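Local atomic coordinates of CD180 antigen (Mus musculus, PDB entry 3T6Q), a protein that pairs with LY86 (MD-1) and may cooperate with it and TLR4 in the B-cell innate response to bacterial lipopolysaccharide, leading to NF-kappa-B activation. Residues S102-L107 against H126-T130; T152-L158 against Q178-L184; T212-L216 against M238-I243. One frame throughout, in Å; residues are numbered along the deposited sequence.

Interaction 1 (S102-L107 against H126-T130); sequences SGPKAL and HNQKT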
# COMPACT_ATOMS: atom_id res chain seq x y z
N SER A 102 -4.08 24.95 -5.52
CA SER A 102 -4.75 26.18 -5.99
C SER A 102 -3.86 26.97 -6.94
O SER A 102 -4.33 27.56 -7.89
CB SER A 102 -5.20 27.05 -4.80
OG SER A 102 -4.05 27.57 -4.09
N GLY A 103 -2.56 26.98 -6.67
CA GLY A 103 -1.56 27.69 -7.44
C GLY A 103 -1.38 27.22 -8.89
O GLY A 103 -1.51 28.02 -9.83
N PRO A 104 -1.07 25.93 -9.09
CA PRO A 104 -0.75 25.44 -10.45
C PRO A 104 -1.96 25.09 -11.34
O PRO A 104 -2.21 23.90 -11.66
CB PRO A 104 0.11 24.20 -10.19
CG PRO A 104 -0.19 23.78 -8.79
CD PRO A 104 -0.76 24.94 -8.03
N LYS A 105 -2.71 26.11 -11.75
CA LYS A 105 -3.93 25.87 -12.47
C LYS A 105 -3.66 25.33 -13.89
O LYS A 105 -4.53 24.66 -14.43
CB LYS A 105 -4.82 27.14 -12.49
CG LYS A 105 -5.44 27.56 -11.14
CD LYS A 105 -6.44 28.71 -11.33
CE LYS A 105 -6.85 29.48 -10.08
NZ LYS A 105 -6.25 29.11 -8.77
N ALA A 106 -2.49 25.61 -14.47
CA ALA A 106 -2.10 25.04 -15.79
C ALA A 106 -1.28 23.74 -15.68
O ALA A 106 -0.62 23.35 -16.65
CB ALA A 106 -1.37 26.06 -16.68
N LEU A 107 -1.32 23.08 -14.52
CA LEU A 107 -0.57 21.82 -14.36
C LEU A 107 -0.93 20.83 -15.47
O LEU A 107 -2.10 20.65 -15.76
CB LEU A 107 -0.89 21.18 -13.02
CG LEU A 107 0.13 20.09 -12.62
CD1 LEU A 107 1.51 20.70 -12.32
CD2 LEU A 107 -0.43 19.30 -11.48
N HIS A 126 -9.91 19.75 -8.44
CA HIS A 126 -10.90 20.68 -9.01
C HIS A 126 -10.31 21.96 -9.63
O HIS A 126 -10.94 22.57 -10.49
CB HIS A 126 -11.93 21.02 -7.95
CG HIS A 126 -11.32 21.61 -6.71
ND1 HIS A 126 -10.83 20.84 -5.70
CD2 HIS A 126 -11.06 22.92 -6.35
CE1 HIS A 126 -10.33 21.63 -4.74
NE2 HIS A 126 -10.47 22.91 -5.14
N ASN A 127 -9.10 22.35 -9.24
CA ASN A 127 -8.41 23.50 -9.84
C ASN A 127 -7.58 23.19 -11.11
O ASN A 127 -6.98 24.09 -11.70
CB ASN A 127 -7.48 24.18 -8.83
CG ASN A 127 -8.20 25.10 -7.88
OD1 ASN A 127 -9.03 25.89 -8.30
ND2 ASN A 127 -7.89 24.99 -6.58
N GLN A 128 -7.45 21.91 -11.48
CA GLN A 128 -6.54 21.54 -12.57
C GLN A 128 -7.42 21.26 -13.80
O GLN A 128 -7.84 20.12 -14.05
CB GLN A 128 -5.67 20.31 -12.22
CG GLN A 128 -4.38 20.69 -11.53
CD GLN A 128 -4.68 21.34 -10.19
OE1 GLN A 128 -5.37 20.76 -9.35
NE2 GLN A 128 -4.19 22.55 -9.99
N LYS A 129 -7.71 22.33 -14.55
CA LYS A 129 -8.64 22.21 -15.67
C LYS A 129 -7.99 21.77 -17.00
O LYS A 129 -8.71 21.44 -17.93
CB LYS A 129 -9.42 23.52 -15.86
CG LYS A 129 -10.75 23.59 -15.14
CD LYS A 129 -10.60 23.92 -13.68
CE LYS A 129 -11.97 24.12 -13.04
NZ LYS A 129 -12.60 25.36 -13.55
N THR A 130 -6.66 21.81 -17.07
CA THR A 130 -5.93 21.41 -18.28
C THR A 130 -5.03 20.16 -18.08
O THR A 130 -4.07 19.96 -18.80
CB THR A 130 -5.11 22.59 -18.90
OG1 THR A 130 -3.89 22.82 -18.18
CG2 THR A 130 -5.93 23.87 -18.97
O HOH W 1 -4.55 21.96 -15.06
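This is a loop-to-loop contact between successive coils of the leucine-rich repeat solenoid, made where each chain segment turns toward its parallel strand. The two loops are one 24-residue repeat apart, so that Pro104 corresponds to Gln128 and Ala106 to Thr130, although the closest CA pairs, Lys105–Gln128 (5.1 Å) and Ala106–Thr130 (5.8 Å), show that the match slips by a residue at Lys105. Residues 104-107 form a type I beta turn, with Leu107 N donating to Pro104 O at 3.1 Å. The same carbonyl receives the one direct hydrogen bond between the loops, from Gln128 NE2 to Pro104 O at 2.9 Å. A glutamine suits this buried place because its long side chain carries an amide across the gap between coils, and NE2 also binds Leu101 O. Its aliphatic part is used too: Gln128 CG packs against Leu107 CB at 3.8 Å. Further along, water 1 donates to Lys105 O (2.8 Å) and Leu107 O (2.9 Å) and accepts from Thr130 N (2.9 Å), joining backbone groups that do not meet directly. At the surface, the extended side chain of Lys105 runs alongside the turn, and NZ donates to Ser102 O at 2.6 Å, while Asn127 ND2 rests 3.4 Å from Ser102 CA. Ser102 OG itself turns to Asp75 in the preceding coil. The loops thus lead into parallel strands 109-111 and 133-135; Pro104 packs on Phe77 and Leu83 of the coil before, and Lys129 touches Pro151 of the coil after.

Interaction 2 (T152-L158 against Q178-L184); sequences TEKLKVL and QATNLSL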
# COMPACT_ATOMS: atom_id res chain seq x y z
N THR A 152 -11.77 16.25 -17.82
CA THR A 152 -11.15 15.12 -18.46
C THR A 152 -10.82 15.53 -19.88
O THR A 152 -10.21 14.78 -20.62
CB THR A 152 -12.10 13.90 -18.42
OG1 THR A 152 -13.30 14.21 -19.13
CG2 THR A 152 -12.48 13.53 -16.98
N GLU A 153 -11.18 16.76 -20.25
CA GLU A 153 -11.11 17.19 -21.65
C GLU A 153 -9.73 17.19 -22.26
O GLU A 153 -9.57 16.89 -23.45
CB GLU A 153 -11.75 18.58 -21.81
CG GLU A 153 -12.92 18.81 -20.86
CD GLU A 153 -13.65 20.13 -21.11
OE1 GLU A 153 -13.00 21.14 -21.48
OE2 GLU A 153 -14.89 20.16 -20.92
N LYS A 154 -8.70 17.55 -21.49
CA LYS A 154 -7.33 17.53 -22.00
C LYS A 154 -6.56 16.26 -21.54
O LYS A 154 -5.40 16.09 -21.86
CB LYS A 154 -6.60 18.81 -21.59
CG LYS A 154 -7.31 20.10 -22.08
CD LYS A 154 -6.61 20.65 -23.30
CE LYS A 154 -7.53 20.70 -24.51
NZ LYS A 154 -8.40 21.90 -24.54
N LEU A 155 -7.24 15.37 -20.83
CA LEU A 155 -6.58 14.12 -20.30
C LEU A 155 -6.18 13.19 -21.45
O LEU A 155 -7.04 12.78 -22.24
CB LEU A 155 -7.51 13.43 -19.31
CG LEU A 155 -6.92 12.35 -18.40
CD1 LEU A 155 -5.82 12.91 -17.49
CD2 LEU A 155 -8.05 11.69 -17.63
N LYS A 156 -4.88 12.89 -21.55
CA LYS A 156 -4.36 11.95 -22.57
C LYS A 156 -3.72 10.66 -21.97
O LYS A 156 -3.65 9.64 -22.69
CB LYS A 156 -3.33 12.62 -23.46
CG LYS A 156 -3.82 13.85 -24.21
CD LYS A 156 -5.09 13.56 -25.02
CE LYS A 156 -5.62 14.85 -25.69
NZ LYS A 156 -6.94 14.59 -26.33
N VAL A 157 -3.25 10.72 -20.71
CA VAL A 157 -2.64 9.52 -20.01
C VAL A 157 -3.27 9.31 -18.64
O VAL A 157 -3.25 10.21 -17.78
CB VAL A 157 -1.11 9.65 -19.89
CG1 VAL A 157 -0.51 8.48 -19.10
CG2 VAL A 157 -0.49 9.66 -21.29
N LEU A 158 -3.86 8.15 -18.43
CA LEU A 158 -4.36 7.80 -17.14
C LEU A 158 -3.69 6.46 -16.80
O LEU A 158 -3.99 5.46 -17.44
CB LEU A 158 -5.86 7.59 -17.19
CG LEU A 158 -6.81 8.13 -16.12
CD1 LEU A 158 -8.15 7.37 -16.06
CD2 LEU A 158 -6.23 8.40 -14.73
N GLN A 178 -15.62 12.34 -21.66
CA GLN A 178 -15.14 13.64 -22.17
C GLN A 178 -13.68 13.67 -22.65
O GLN A 178 -13.29 14.54 -23.44
CB GLN A 178 -15.40 14.75 -21.14
CG GLN A 178 -16.65 15.58 -21.41
CD GLN A 178 -17.80 14.75 -21.97
OE1 GLN A 178 -18.30 13.83 -21.31
NE2 GLN A 178 -18.22 15.07 -23.19
N ALA A 179 -12.87 12.71 -22.19
CA ALA A 179 -11.50 12.64 -22.66
C ALA A 179 -11.56 12.13 -24.09
O ALA A 179 -12.50 11.40 -24.43
CB ALA A 179 -10.67 11.70 -21.76
N THR A 180 -10.61 12.52 -24.93
CA THR A 180 -10.47 11.90 -26.27
C THR A 180 -9.04 11.42 -26.56
O THR A 180 -8.05 12.04 -26.13
CB THR A 180 -10.90 12.83 -27.44
OG1 THR A 180 -9.89 13.83 -27.63
CG2 THR A 180 -12.26 13.50 -27.20
N ASN A 181 -8.92 10.34 -27.34
CA ASN A 181 -7.61 9.77 -27.66
C ASN A 181 -6.82 9.28 -26.42
O ASN A 181 -5.62 9.48 -26.32
CB ASN A 181 -6.76 10.81 -28.39
CG ASN A 181 -6.13 10.26 -29.64
OD1 ASN A 181 -6.83 9.72 -30.50
ND2 ASN A 181 -4.81 10.43 -29.78
N LEU A 182 -7.51 8.69 -25.47
CA LEU A 182 -6.93 8.47 -24.17
C LEU A 182 -6.09 7.17 -24.16
O LEU A 182 -6.44 6.19 -24.84
CB LEU A 182 -8.03 8.40 -23.14
CG LEU A 182 -7.70 8.10 -21.68
CD1 LEU A 182 -6.89 9.22 -21.05
CD2 LEU A 182 -9.03 8.00 -20.95
N SER A 183 -4.99 7.19 -23.39
CA SER A 183 -4.17 5.99 -23.16
C SER A 183 -4.39 5.63 -21.72
O SER A 183 -4.16 6.45 -20.83
CB SER A 183 -2.70 6.25 -23.40
OG SER A 183 -2.46 6.54 -24.78
N LEU A 184 -4.85 4.42 -21.49
CA LEU A 184 -5.26 4.02 -20.17
C LEU A 184 -4.38 2.79 -19.84
O LEU A 184 -4.41 1.81 -20.57
CB LEU A 184 -6.72 3.63 -20.22
CG LEU A 184 -7.66 3.61 -19.03
CD1 LEU A 184 -8.60 2.40 -19.10
CD2 LEU A 184 -7.03 3.74 -17.63
O HOH W 2 -8.63 14.22 -23.90
O HOH W 3 -11.45 15.65 -25.17
O HOH W 4 -2.61 9.17 -25.20
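Two parallel strands begin here, and the loops leading into them are joined largely through water. In the strand part, Ser183 N donates to Lys156 O at 2.9 Å and Leu158 N to Ser183 O at 3.0 Å, so Val157 pairs with Ser183 and Leu158 with Leu184; Leu158 O goes on to bond Asn185. Just before the strands the backbones part, to close again at Glu153 and Ala179 (CA-CA 4.7 Å), and Lys156 bridges the gap: its flexible chain carries NZ to Thr180 O (2.8 Å). NZ also donates to water 2 (3.0 Å), which accepts from Thr180 N (2.8 Å) and lies 2.7 Å from Leu155 O and 2.9 Å from Glu153 O. Water 3 sits 2.8 Å from both Glu153 O and Gln178 O. Water 4 donates to Lys156 O (2.8 Å) and Asn181 O (3.2 Å) and accepts from Ser183 OG (2.7 Å), a use for the serine's small hydroxyl. Beneath this polar layer the leucines need no such partners: Leu182 CD1 packs 4.1 Å from Leu155 CG, and Leu158 CB 4.0 Å from Leu184 CD2. Short parallel strands at one position of every coil, with leucines stacked inside, are the signature of the leucine-rich repeat solenoid.

Interaction 3 (T212-L216 against M238-I243); sequences TQNLL and MDDEDI
A loop entering a helix meets an extended segment of the next coil, the closest CA atoms being Gln213 CA and Glu241 CA at 7.1 Å. Residues 238-243 are all extended (phi -63° to -111°, psi 125° to 152°). Gln213 is nearly helical (-93/-4), Asn214 (-139/79) is the N-cap, and helix 215-221 follows. Glu241 takes chi1 p and chi2 t, with chi3 118°, directing its carboxylate at the helix start: Leu215 N donates to Glu241 OE1 at 3.0 Å, almost linearly. Water 5 donates to Glu241 OE1 (2.9 Å) and Thr212 O (2.7 Å); water 7 donates to Glu241 OE2 (2.7 Å) and Asn214 OD1 (3.0 Å) and accepts from Leu216 N (2.9 Å). Gln213, folded m,m, places NE2 3.4 Å from Met238 CE, while binding Gly211 O. Below, Leu215 (m,t) and Ile243 (m,m) touch, CD1 to CD1, at 3.9 Å. Met238 also packs on the Lymphocyte antigen 86 chain. A carboxylate from the adjoining coil thus supplements the Asn N-cap, its negative charge suiting first-turn NH groups, which lack carbonyl partners within the helix.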
# COMPACT_ATOMS: atom_id res chain seq x y z
N THR A 212 -2.38 -9.74 -17.43
CA THR A 212 -3.74 -10.17 -16.97
C THR A 212 -3.85 -11.72 -17.16
O THR A 212 -3.27 -12.32 -18.10
CB THR A 212 -4.96 -9.36 -17.58
OG1 THR A 212 -6.07 -9.18 -16.62
CG2 THR A 212 -5.48 -10.08 -18.80
N GLN A 213 -4.59 -12.34 -16.26
CA GLN A 213 -4.67 -13.79 -16.18
C GLN A 213 -5.86 -14.34 -16.97
O GLN A 213 -6.03 -15.56 -17.08
CB GLN A 213 -4.74 -14.24 -14.69
CG GLN A 213 -3.51 -13.83 -13.86
CD GLN A 213 -2.20 -14.46 -14.35
OE1 GLN A 213 -2.00 -15.68 -14.24
NE2 GLN A 213 -1.29 -13.63 -14.91
N ASN A 214 -6.68 -13.44 -17.55
CA ASN A 214 -7.88 -13.90 -18.27
C ASN A 214 -8.15 -13.15 -19.57
O ASN A 214 -9.00 -12.26 -19.63
CB ASN A 214 -9.12 -13.96 -17.35
CG ASN A 214 -10.20 -14.93 -17.88
OD1 ASN A 214 -10.36 -15.13 -19.10
ND2 ASN A 214 -10.96 -15.53 -16.95
N LEU A 215 -7.41 -13.55 -20.62
CA LEU A 215 -7.49 -12.91 -21.90
C LEU A 215 -8.93 -12.96 -22.47
O LEU A 215 -9.40 -12.00 -23.06
CB LEU A 215 -6.52 -13.56 -22.89
CG LEU A 215 -5.03 -13.19 -22.78
CD1 LEU A 215 -4.21 -13.97 -23.81
CD2 LEU A 215 -4.86 -11.69 -22.99
N LEU A 216 -9.63 -14.08 -22.25
CA LEU A 216 -10.98 -14.30 -22.80
C LEU A 216 -11.89 -13.17 -22.31
O LEU A 216 -12.62 -12.56 -23.11
CB LEU A 216 -11.53 -15.66 -22.35
CG LEU A 216 -12.46 -16.58 -23.15
CD1 LEU A 216 -13.23 -17.46 -22.17
CD2 LEU A 216 -13.43 -15.80 -23.98
N MET A 238 4.70 -14.40 -14.26
CA MET A 238 3.25 -14.72 -14.23
C MET A 238 2.98 -16.16 -14.63
O MET A 238 3.74 -16.76 -15.39
CB MET A 238 2.44 -13.80 -15.16
CG MET A 238 2.71 -12.30 -15.01
SD MET A 238 2.57 -11.63 -13.35
CE MET A 238 0.79 -11.64 -13.10
N ASP A 239 1.88 -16.71 -14.12
CA ASP A 239 1.39 -18.02 -14.56
C ASP A 239 0.95 -18.01 -16.02
O ASP A 239 0.43 -17.00 -16.51
CB ASP A 239 0.22 -18.47 -13.69
CG ASP A 239 0.67 -18.93 -12.32
OD1 ASP A 239 1.86 -19.28 -12.16
OD2 ASP A 239 -0.19 -18.96 -11.41
N ASP A 240 1.17 -19.14 -16.68
CA ASP A 240 0.71 -19.37 -18.04
C ASP A 240 -0.77 -19.72 -18.07
O ASP A 240 -1.25 -20.45 -17.20
CB ASP A 240 1.49 -20.54 -18.66
CG ASP A 240 2.89 -20.15 -19.07
OD1 ASP A 240 3.30 -19.00 -18.83
OD2 ASP A 240 3.58 -21.02 -19.65
N GLU A 241 -1.47 -19.20 -19.06
CA GLU A 241 -2.76 -19.78 -19.42
C GLU A 241 -2.68 -20.47 -20.80
O GLU A 241 -1.89 -20.08 -21.67
CB GLU A 241 -3.93 -18.76 -19.31
CG GLU A 241 -3.98 -17.65 -20.36
CD GLU A 241 -5.38 -17.06 -20.54
OE1 GLU A 241 -5.59 -15.86 -20.29
OE2 GLU A 241 -6.28 -17.81 -20.96
N ASP A 242 -3.49 -21.51 -20.98
CA ASP A 242 -3.54 -22.25 -22.24
C ASP A 242 -4.01 -21.34 -23.37
O ASP A 242 -5.05 -20.69 -23.25
CB ASP A 242 -4.48 -23.47 -22.10
CG ASP A 242 -4.09 -24.39 -20.93
OD1 ASP A 242 -2.89 -24.73 -20.78
OD2 ASP A 242 -4.99 -24.79 -20.17
N ILE A 243 -3.21 -21.26 -24.43
CA ILE A 243 -3.57 -20.43 -25.60
C ILE A 243 -4.16 -21.32 -26.69
O ILE A 243 -3.54 -22.30 -27.10
CB ILE A 243 -2.38 -19.62 -26.18
CG1 ILE A 243 -1.81 -18.65 -25.13
CG2 ILE A 243 -2.80 -18.85 -27.43
CD1 ILE A 243 -2.66 -17.41 -24.87
O HOH W 5 -3.07 -14.74 -19.28
O HOH W 6 0.10 -14.49 -17.71
O HOH W 7 -8.67 -16.56 -21.09

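Overall arrangement
Following the chain from the N terminus, interaction 1 closes a loop around strand 109-111, interaction 2 one that includes helix 170-174, and interaction 3 one holding most of helix 215-221 and strand 226-231. Each is finished before the next opens, so none nests or crosses; this serial order is what a solenoid requires, every contact joining one coil to its successor. Interaction 1 lies on loops leading into strands, interaction 2 on such loops and the strands' first residues; the two touch, Thr130 O meeting Lys154 CB at 3.9 Å, with centres 16 Å apart. Interaction 3, on segments that follow their strands, stands separate, its nearest atoms about 12 Å from interaction 2 and about 29 Å from interaction 1.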